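PDB 5YQ8: DNA-damage inducible protein DDI1-like protein from Leishmania major, which acts as an aspartic protease, through a retroviral protease-like domain that pairs with a second copy of itself. Local coordinates for residues 38-43 with 78-83; 4-9 with 102-107. All coordinates share one frame; numbering follows the deposited sequence.

Contact 1: residues 38-43 with 78-83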
loop_
_atom_site.group_PDB
_atom_site.type_symbol
_atom_site.label_atom_id
_atom_site.label_comp_id
_atom_site.label_asym_id
_atom_site.label_seq_id
_atom_site.Cartn_x
_atom_site.Cartn_y
_atom_site.Cartn_z
ATOM N N CYS A 38 22.269 9.798 4.934
ATOM C CA CYS A 38 21.665 11.102 5.037
ATOM C C CYS A 38 22.116 11.841 6.311
ATOM O O CYS A 38 21.667 12.950 6.583
ATOM C CB CYS A 38 20.109 10.942 5.026
ATOM S SG CYS A 38 19.458 10.389 3.410
ATOM N N GLY A 39 22.985 11.229 7.105
ATOM C CA GLY A 39 23.509 11.876 8.296
ATOM C C GLY A 39 22.475 12.030 9.425
ATOM O O GLY A 39 22.496 13.018 10.110
ATOM N N LEU A 40 21.609 11.039 9.618
ATOM C CA LEU A 40 20.470 11.093 10.525
ATOM C C LEU A 40 20.605 10.232 11.770
ATOM O O LEU A 40 19.662 10.130 12.558
ATOM C CB LEU A 40 19.212 10.620 9.772
ATOM C CG LEU A 40 18.827 11.340 8.501
ATOM C CD1 LEU A 40 17.584 10.716 7.931
ATOM C CD2 LEU A 40 18.599 12.818 8.823
ATOM N N MET A 41 21.761 9.629 11.998
ATOM C CA MET A 41 21.949 8.789 13.191
ATOM C C MET A 41 21.928 9.575 14.463
ATOM O O MET A 41 21.404 9.095 15.483
ATOM C CB MET A 41 23.257 8.040 13.106
ATOM C CG MET A 41 23.271 7.038 11.967
ATOM S SD MET A 41 22.258 5.663 12.394
ATOM C CE MET A 41 20.742 5.939 11.533
ATOM N N ARG A 42 22.482 10.790 14.422
ATOM C CA ARG A 42 22.477 11.649 15.591
ATOM C C ARG A 42 21.026 11.997 16.042
ATOM O O ARG A 42 20.783 12.311 17.199
ATOM C CB ARG A 42 23.265 12.909 15.283
ATOM C CG ARG A 42 23.614 13.688 16.517
ATOM C CD ARG A 42 22.740 14.882 16.777
ATOM N NE ARG A 42 22.590 15.807 15.660
ATOM C CZ ARG A 42 21.699 16.794 15.677
ATOM N NH1 ARG A 42 20.892 16.944 16.745
ATOM N NH2 ARG A 42 21.590 17.633 14.624
ATOM N N LEU A 43 20.105 12.002 15.089
ATOM C CA LEU A 43 18.684 12.256 15.338
ATOM C C LEU A 43 17.907 11.023 15.792
ATOM O O LEU A 43 16.756 11.162 16.207
ATOM C CB LEU A 43 18.045 12.828 14.059
ATOM C CG LEU A 43 18.445 14.245 13.640
ATOM C CD1 LEU A 43 17.639 14.689 12.428
ATOM C CD2 LEU A 43 18.187 15.195 14.806
ATOM N N PHE A 78 8.865 14.530 8.179
ATOM C CA PHE A 78 8.625 13.119 8.360
ATOM C C PHE A 78 9.039 12.614 9.719
ATOM O O PHE A 78 9.948 13.103 10.334
ATOM C CB PHE A 78 9.374 12.321 7.301
ATOM C CG PHE A 78 8.555 12.123 6.033
ATOM C CD1 PHE A 78 8.227 13.225 5.218
ATOM C CD2 PHE A 78 8.068 10.859 5.686
ATOM C CE1 PHE A 78 7.455 13.076 4.105
ATOM C CE2 PHE A 78 7.295 10.712 4.544
ATOM C CZ PHE A 78 6.996 11.816 3.759
ATOM N N ALA A 79 8.360 11.564 10.164
ATOM C CA ALA A 79 8.756 10.747 11.332
ATOM C C ALA A 79 8.681 9.306 10.878
ATOM O O ALA A 79 7.701 8.900 10.181
ATOM C CB ALA A 79 7.832 10.923 12.493
ATOM N N PHE A 80 9.739 8.565 11.207
ATOM C CA PHE A 80 9.798 7.171 10.864
ATOM C C PHE A 80 10.720 6.358 11.734
ATOM O O PHE A 80 11.534 6.916 12.446
ATOM C CB PHE A 80 10.236 7.022 9.437
ATOM C CG PHE A 80 11.357 7.885 9.071
ATOM C CD1 PHE A 80 12.597 7.648 9.564
ATOM C CD2 PHE A 80 11.134 8.952 8.247
ATOM C CE1 PHE A 80 13.609 8.487 9.223
ATOM C CE2 PHE A 80 12.093 9.803 7.931
ATOM C CZ PHE A 80 13.344 9.567 8.410
ATOM N N TYR A 81 10.514 5.054 11.744
ATOM C CA TYR A 81 11.402 4.152 12.442
ATOM C C TYR A 81 12.629 3.887 11.615
ATOM O O TYR A 81 12.614 3.998 10.423
ATOM C CB TYR A 81 10.678 2.851 12.747
ATOM C CG TYR A 81 9.524 3.015 13.685
ATOM C CD1 TYR A 81 9.736 3.434 15.006
ATOM C CD2 TYR A 81 8.232 2.727 13.303
ATOM C CE1 TYR A 81 8.708 3.570 15.908
ATOM C CE2 TYR A 81 7.195 2.810 14.237
ATOM C CZ TYR A 81 7.448 3.267 15.533
ATOM O OH TYR A 81 6.499 3.462 16.506
ATOM N N VAL A 82 13.708 3.518 12.281
ATOM C CA VAL A 82 14.933 3.152 11.613
ATOM C C VAL A 82 15.215 1.689 11.940
ATOM O O VAL A 82 15.213 1.321 13.134
ATOM C CB VAL A 82 16.118 4.067 11.985
ATOM C CG1 VAL A 82 17.368 3.592 11.302
ATOM C CG2 VAL A 82 15.851 5.515 11.557
ATOM N N ILE A 83 15.411 0.881 10.891
ATOM C CA ILE A 83 15.617 -0.546 11.019
ATOM C C ILE A 83 16.804 -0.973 10.154
ATOM O O ILE A 83 16.830 -0.660 8.970
ATOM C CB ILE A 83 14.322 -1.293 10.617
ATOM C CG1 ILE A 83 13.190 -0.948 11.589
ATOM C CG2 ILE A 83 14.560 -2.788 10.605
ATOM C CD1 ILE A 83 11.986 -1.867 11.647
#
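Met41 meets Val82 through the last atom of its side chain, an instance of a long flexible residue reaching back toward a strand that its own CB faces away from. The main chains stay well apart, with Met41 CA and Val82 CA 9.1 Å from each other. From CB, which is turned from the strand, the first bond places CG beside the backbone N; a bend about CB–CG (chi2 -73°) then starts the return. SD is still short of Val82, and a further turn about the CG–SD bond carries CE inward until it rests 4.1 Å from Val82 CG1. That valine methyl is the branch lying anti to its own backbone N (chi1 178°), which directs it at the methionine.

Leu40, whose CB already points toward the strand, makes the second touch. Its CD1 comes to the edge of the Phe80 ring, close to the ring plane, and stops 4.4 Å from CZ, meeting the rim and not a face. Gly39, with positive phi, forms the Schellman motif that ends helix 32-37. Met41 also leans on Ala35 and Glu36 of that helix, while Leu40 and Phe80 share Met30 of strand 29-31 and Ile64 of strand 62-71. Away from the active site, the contact thus lays the loop after helix 32-37 on strand 74-83, which runs between those two strands in the mixed sheet of this retropepsin-like domain.

Contact 2: residues 4-9 with 102-107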
loop_
_atom_site.group_PDB
_atom_site.type_symbol
_atom_site.label_atom_id
_atom_site.label_comp_id
_atom_site.label_asym_id
_atom_site.label_seq_id
_atom_site.Cartn_x
_atom_site.Cartn_y
_atom_site.Cartn_z
ATOM N N THR A 4 4.562 -2.045 -12.286
ATOM C CA THR A 4 5.560 -1.314 -11.514
ATOM C C THR A 4 5.038 -0.913 -10.114
ATOM O O THR A 4 3.982 -0.391 -9.960
ATOM C CB THR A 4 5.963 -0.054 -12.282
ATOM O OG1 THR A 4 6.485 -0.467 -13.545
ATOM C CG2 THR A 4 7.035 0.783 -11.517
ATOM N N MET A 5 5.826 -1.114 -9.098
ATOM C CA MET A 5 5.399 -0.661 -7.730
ATOM C C MET A 5 5.643 0.810 -7.639
ATOM O O MET A 5 6.380 1.312 -8.453
ATOM C CB MET A 5 6.171 -1.391 -6.618
ATOM C CG MET A 5 6.206 -2.885 -6.775
ATOM S SD MET A 5 4.698 -3.758 -6.326
ATOM C CE MET A 5 3.918 -3.865 -7.880
ATOM N N LEU A 6 5.052 1.503 -6.673
ATOM C CA LEU A 6 5.057 2.991 -6.624
ATOM C C LEU A 6 6.246 3.495 -5.813
ATOM O O LEU A 6 6.329 3.232 -4.625
ATOM C CB LEU A 6 3.778 3.566 -5.980
ATOM C CG LEU A 6 2.471 3.126 -6.610
ATOM C CD1 LEU A 6 1.264 3.874 -5.991
ATOM C CD2 LEU A 6 2.532 3.342 -8.151
ATOM N N TYR A 7 7.155 4.200 -6.485
ATOM C CA TYR A 7 8.237 4.946 -5.835
ATOM C C TYR A 7 8.238 6.403 -6.273
ATOM O O TYR A 7 7.931 6.702 -7.382
ATOM C CB TYR A 7 9.584 4.331 -6.148
ATOM C CG TYR A 7 9.803 2.984 -5.522
ATOM C CD1 TYR A 7 9.254 1.799 -6.080
ATOM C CD2 TYR A 7 10.644 2.857 -4.428
ATOM C CE1 TYR A 7 9.467 0.587 -5.477
ATOM C CE2 TYR A 7 10.887 1.619 -3.850
ATOM C CZ TYR A 7 10.288 0.516 -4.347
ATOM O OH TYR A 7 10.600 -0.621 -3.737
ATOM N N VAL A 8 8.529 7.294 -5.357
ATOM C CA VAL A 8 8.835 8.660 -5.654
ATOM C C VAL A 8 10.243 9.028 -5.227
ATOM O O VAL A 8 10.752 8.522 -4.213
ATOM C CB VAL A 8 7.826 9.580 -5.022
ATOM C CG1 VAL A 8 6.473 9.422 -5.704
ATOM C CG2 VAL A 8 7.746 9.385 -3.497
ATOM N N PRO A 9 10.884 9.928 -6.003
ATOM C CA PRO A 9 12.157 10.467 -5.512
ATOM C C PRO A 9 11.956 11.627 -4.520
ATOM O O PRO A 9 10.911 12.235 -4.463
ATOM C CB PRO A 9 12.836 10.932 -6.771
ATOM C CG PRO A 9 11.620 11.380 -7.652
ATOM C CD PRO A 9 10.504 10.473 -7.324
ATOM N N MET A 102 -1.949 13.392 1.542
ATOM C CA MET A 102 -1.484 13.096 0.207
ATOM C C MET A 102 -2.570 12.420 -0.614
ATOM O O MET A 102 -3.576 11.959 -0.104
ATOM C CB MET A 102 -0.177 12.240 0.244
ATOM C CG MET A 102 0.979 12.969 0.880
ATOM S SD MET A 102 2.450 11.925 0.909
ATOM C CE MET A 102 3.487 12.708 2.155
ATOM N N MET A 103 -2.315 12.369 -1.917
ATOM C CA MET A 103 -3.197 11.781 -2.870
ATOM C C MET A 103 -2.344 10.891 -3.756
ATOM O O MET A 103 -1.350 11.334 -4.359
ATOM C CB MET A 103 -3.939 12.861 -3.660
ATOM C CG MET A 103 -4.861 13.811 -2.831
ATOM S SD MET A 103 -5.326 15.421 -3.573
ATOM C CE MET A 103 -5.966 16.351 -2.188
ATOM N N ILE A 104 -2.767 9.626 -3.872
ATOM C CA ILE A 104 -2.071 8.627 -4.663
ATOM C C ILE A 104 -2.921 8.457 -5.896
ATOM O O ILE A 104 -3.912 7.680 -5.910
ATOM C CB ILE A 104 -1.905 7.310 -3.921
ATOM C CG1 ILE A 104 -1.173 7.525 -2.586
ATOM C CG2 ILE A 104 -1.104 6.280 -4.720
ATOM C CD1 ILE A 104 -1.433 6.378 -1.596
ATOM N N ASP A 105 -2.559 9.242 -6.909
ATOM C CA ASP A 105 -3.340 9.369 -8.132
ATOM C C ASP A 105 -2.785 8.427 -9.202
ATOM O O ASP A 105 -1.806 8.730 -9.828
ATOM C CB ASP A 105 -3.337 10.822 -8.596
ATOM C CG ASP A 105 -4.343 11.088 -9.683
ATOM O OD1 ASP A 105 -4.921 10.127 -10.243
ATOM O OD2 ASP A 105 -4.571 12.281 -10.001
ATOM N N LEU A 106 -3.449 7.288 -9.388
ATOM C CA LEU A 106 -3.069 6.284 -10.380
ATOM C C LEU A 106 -3.815 6.424 -11.683
ATOM O O LEU A 106 -3.834 5.493 -12.501
ATOM C CB LEU A 106 -3.310 4.869 -9.872
ATOM C CG LEU A 106 -2.558 4.555 -8.614
ATOM C CD1 LEU A 106 -3.327 3.517 -7.789
ATOM C CD2 LEU A 106 -1.152 4.146 -8.950
ATOM N N LYS A 107 -4.444 7.562 -11.874
ATOM C CA LYS A 107 -4.949 7.903 -13.182
ATOM C C LYS A 107 -3.852 8.658 -13.944
ATOM O O LYS A 107 -3.561 8.325 -15.071
ATOM C CB LYS A 107 -6.222 8.710 -13.010
ATOM C CG LYS A 107 -6.834 9.195 -14.297
ATOM C CD LYS A 107 -8.128 9.943 -13.996
ATOM C CE LYS A 107 -8.663 10.723 -15.211
ATOM N NZ LYS A 107 -10.173 10.787 -15.186
#
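Leu6 overlaps Ile104 and Leu106 with its branched end, and a single methyl does most of the work. Its CD1 sits 3.6 Å from Ile104 CG2 and 3.8 Å from Leu106 CD2, resting on both at once. The second methyl, CD2, adds a 3.9 Å approach to Leu106 CD2. In Ile104 the first torsion (chi1 -56°) turns CG2 to Leu6 and keeps CG1 out of the touch. CB of Leu106 points neither at Leu6 nor away from it, but its CD2 comes round to the leucine.

Between the two, Asp105 points its CB away from segment 4-9, and its OD1 accepts the backbone N-H of Lys107 at 3.1 Å, an Asx turn; OD2 is bonded to His108 ND1. Strand 103-105 also pairs antiparallel with a strand of the second subunit, part of the dimer of this retropepsin-like domain, and Leu97 of that subunit packs on Leu106. Leu6 lies about 8 Å, side chain to side chain, from the probable active-site Asp22.

No hydrogen bond joins the two segments: methyl groups alone meet, which implies cohesion by burial and close fit without directional bonding, while the carboxylate finds its partners on its own segment and just beyond it.

Both contacts are apolar, without a hydrogen bond between their segments, yet they serve different places. Contact 2 is wholly buried, whereas contact 1 has a partly exposed Met41 beside three buried residues. They lie on opposite sides of the chain's centre, their own centres about 23 Å apart. Each reaches the same mixed sheet: contact 1 at strand 74-83, within it, and contact 2 where the chain leads into strand 7-12, outermost within this chain. Contact 1 fastens a loop by longer touches, with an aromatic edge and a thioether methyl; contact 2 joins that lead-in to strand 103-105 and the residue after it by closer aliphatic methyls beside the subunit interface. Packing of Phe78 CZ on Met102 CE, 4.0 Å apart, connects the two regions directly.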